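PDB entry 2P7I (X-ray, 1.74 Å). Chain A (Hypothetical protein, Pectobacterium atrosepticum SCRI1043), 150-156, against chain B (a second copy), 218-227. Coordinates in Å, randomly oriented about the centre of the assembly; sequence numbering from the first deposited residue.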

# COMPACT_ATOMS: atom_id res chain seq x y z
N GLN A 150 -5.08 -9.83 -8.34
CA GLN A 150 -3.92 -10.35 -7.63
C GLN A 150 -4.25 -11.68 -6.92
O GLN A 150 -3.42 -12.58 -6.87
N ILE A 151 -5.47 -11.82 -6.39
CA ILE A 151 -5.86 -13.03 -5.71
C ILE A 151 -5.91 -14.17 -6.74
O ILE A 151 -5.39 -15.24 -6.51
N ALA A 152 -6.47 -13.87 -7.90
CA ALA A 152 -6.51 -14.83 -9.02
C ALA A 152 -5.08 -15.26 -9.46
O ALA A 152 -4.85 -16.45 -9.73
N VAL A 153 -4.15 -14.33 -9.42
CA VAL A 153 -2.75 -14.66 -9.74
C VAL A 153 -2.17 -15.55 -8.66
O VAL A 153 -1.51 -16.55 -8.94
N LYS A 154 -2.40 -15.22 -7.39
CA LYS A 154 -1.91 -16.09 -6.31
C LYS A 154 -2.48 -17.51 -6.38
O LYS A 154 -1.81 -18.48 -6.04
N MSE A 155 -3.74 -17.60 -6.80
CA MSE A 155 -4.44 -18.85 -6.98
C MSE A 155 -3.89 -19.66 -8.17
O MSE A 155 -4.23 -20.84 -8.32
N GLY A 156 -3.02 -19.09 -9.00
CA GLY A 156 -2.52 -19.80 -10.15
C GLY A 156 -3.44 -19.75 -11.34
O GLY A 156 -3.18 -20.39 -12.34
N LEU B 218 -17.40 -18.21 -2.89
CA LEU B 218 -15.96 -18.23 -2.63
C LEU B 218 -15.45 -19.66 -2.28
O LEU B 218 -16.04 -20.35 -1.44
N SER B 219 -14.34 -20.07 -2.91
CA SER B 219 -13.72 -21.39 -2.68
C SER B 219 -12.63 -21.32 -1.62
O SER B 219 -12.22 -20.25 -1.20
N LYS B 220 -12.13 -22.49 -1.24
CA LYS B 220 -11.03 -22.57 -0.33
C LYS B 220 -9.78 -21.98 -0.98
O LYS B 220 -8.91 -21.42 -0.32
N GLU B 221 -9.68 -22.13 -2.30
CA GLU B 221 -8.53 -21.58 -3.04
C GLU B 221 -8.56 -20.08 -3.00
O GLU B 221 -7.49 -19.46 -2.85
N TYR B 222 -9.77 -19.48 -3.07
CA TYR B 222 -9.92 -18.02 -2.86
C TYR B 222 -9.38 -17.64 -1.50
O TYR B 222 -8.63 -16.67 -1.37
N LEU B 223 -9.72 -18.40 -0.46
CA LEU B 223 -9.28 -18.04 0.90
C LEU B 223 -7.74 -18.12 0.99
O LEU B 223 -7.05 -17.22 1.53
N ASP B 224 -7.18 -19.21 0.46
CA ASP B 224 -5.73 -19.35 0.36
C ASP B 224 -5.09 -18.15 -0.36
O ASP B 224 -4.06 -17.63 0.08
N GLY B 225 -5.70 -17.73 -1.46
CA GLY B 225 -5.24 -16.57 -2.22
C GLY B 225 -5.24 -15.33 -1.36
O GLY B 225 -4.35 -14.49 -1.44
N CYS B 226 -6.28 -15.18 -0.52
CA CYS B 226 -6.32 -14.04 0.40
C CYS B 226 -5.22 -14.08 1.44
O CYS B 226 -4.76 -13.06 1.89
N TYR B 227 -4.88 -15.28 1.88
CA TYR B 227 -3.78 -15.44 2.84
C TYR B 227 -2.48 -15.10 2.14
O TYR B 227 -1.68 -14.36 2.68

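Two helices can approach closely where one of them carries a glycine, and the contact between these two copies illustrates the principle. The axes come within 8.3 Å at 105°, with Ile A151 CA only 5.0 Å from Gly B225 CA. Along chain A, Gln A150 points sideways and makes no contact. Ile A151, in the m,t rotamer, points toward chain B: its CG2 lies 4.1 Å from Gly B225 CA and 3.7 Å from Tyr B222 CD1, while its CD1 reaches Cys B226 SG at 3.9 Å. An ideal CB on Gly B225 would sit 2.8 Å from Ile A151 CG2, a clash, so the bare backbone makes room for the isoleucine. Ala A152 and Val A153 take no part. Lys A154 starts toward chain B, with CB 4.3 Å from Gly B225 O, but its end leads away and NZ is hydrogen-bonded elsewhere in the structure. Selenomethionine Met A155 (m,t,p) leaves its backbone sideways and then bends nearer. Its CG packs 3.4 Å from Glu B221 O, and its CE lies 3.8 Å from Glu B221 CB and 4.1 Å from Ser B219 OG. Ser B219 OG caps the chain B helix, accepting from Tyr B222 N at 3.0 Å. No hydrogen bond crosses between the stretches; the fit rests on van der Waals contact, some of it against backbone carbonyl oxygens.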

# COMPACT_ATOMS: atom_id res chain seq x y z
CB GLN A 150 -3.34 -9.31 -6.67
CG GLN A 150 -2.88 -8.08 -7.37
CD GLN A 150 -1.85 -7.35 -6.53
OE1 GLN A 150 -0.88 -7.95 -6.08
NE2 GLN A 150 -2.06 -6.07 -6.30
CB ILE A 151 -7.21 -12.88 -4.99
CG1 ILE A 151 -7.03 -11.89 -3.82
CG2 ILE A 151 -7.72 -14.26 -4.53
CD1 ILE A 151 -8.31 -11.45 -3.12
CB ALA A 152 -7.29 -14.24 -10.18
CB VAL A 153 -1.89 -13.39 -9.91
CG1 VAL A 153 -0.37 -13.74 -9.97
CG2 VAL A 153 -2.34 -12.60 -11.19
CB LYS A 154 -2.15 -15.46 -4.95
CG LYS A 154 -1.31 -14.21 -4.66
CD LYS A 154 0.16 -14.38 -5.08
CE LYS A 154 1.01 -13.22 -4.68
NZ LYS A 154 2.42 -13.35 -5.18
CB MSE A 155 -5.93 -18.54 -7.19
CG MSE A 155 -6.71 -18.20 -5.94
SE MSE A 155 -8.51 -17.58 -6.46
CE MSE A 155 -9.24 -19.24 -6.81
CB LEU B 218 -15.64 -17.26 -1.48
CG LEU B 218 -16.09 -15.79 -1.61
CD1 LEU B 218 -15.60 -14.97 -0.42
CD2 LEU B 218 -15.60 -15.14 -2.89
CB SER B 219 -13.07 -21.85 -3.97
OG SER B 219 -12.02 -20.96 -4.34
CB LYS B 220 -10.80 -24.02 0.11
CG LYS B 220 -9.61 -24.73 -0.51
CD LYS B 220 -9.03 -25.82 0.41
CE LYS B 220 -7.52 -25.63 0.62
NZ LYS B 220 -6.73 -25.67 -0.65
CB GLU B 221 -8.53 -22.11 -4.48
CG GLU B 221 -8.30 -23.63 -4.56
CD GLU B 221 -9.57 -24.47 -4.26
OE1 GLU B 221 -10.72 -23.95 -4.33
OE2 GLU B 221 -9.40 -25.67 -3.93
CB TYR B 222 -11.38 -17.50 -3.07
CG TYR B 222 -11.56 -15.98 -2.78
CD1 TYR B 222 -11.28 -15.02 -3.74
CD2 TYR B 222 -12.03 -15.54 -1.57
CE1 TYR B 222 -11.46 -13.63 -3.48
CE2 TYR B 222 -12.18 -14.16 -1.29
CZ TYR B 222 -11.90 -13.21 -2.26
OH TYR B 222 -12.07 -11.85 -1.97
CB LEU B 223 -9.95 -18.98 1.92
CG LEU B 223 -11.46 -18.77 2.04
CD1 LEU B 223 -12.01 -19.79 3.01
CD2 LEU B 223 -11.84 -17.34 2.42
CB ASP B 224 -5.37 -20.61 -0.39
CG ASP B 224 -5.48 -21.86 0.44
OD1 ASP B 224 -5.56 -21.78 1.69
OD2 ASP B 224 -5.47 -22.96 -0.18
CB CYS B 226 -7.65 -13.95 1.13
SG CYS B 226 -9.07 -13.53 0.03
CB TYR B 227 -3.73 -16.86 3.38
CG TYR B 227 -2.46 -17.18 4.17
CD1 TYR B 227 -2.30 -16.76 5.48
CD2 TYR B 227 -1.46 -17.93 3.61
CE1 TYR B 227 -1.17 -17.07 6.18
CE2 TYR B 227 -0.30 -18.25 4.31
CZ TYR B 227 -0.15 -17.81 5.57
OH TYR B 227 1.00 -18.13 6.26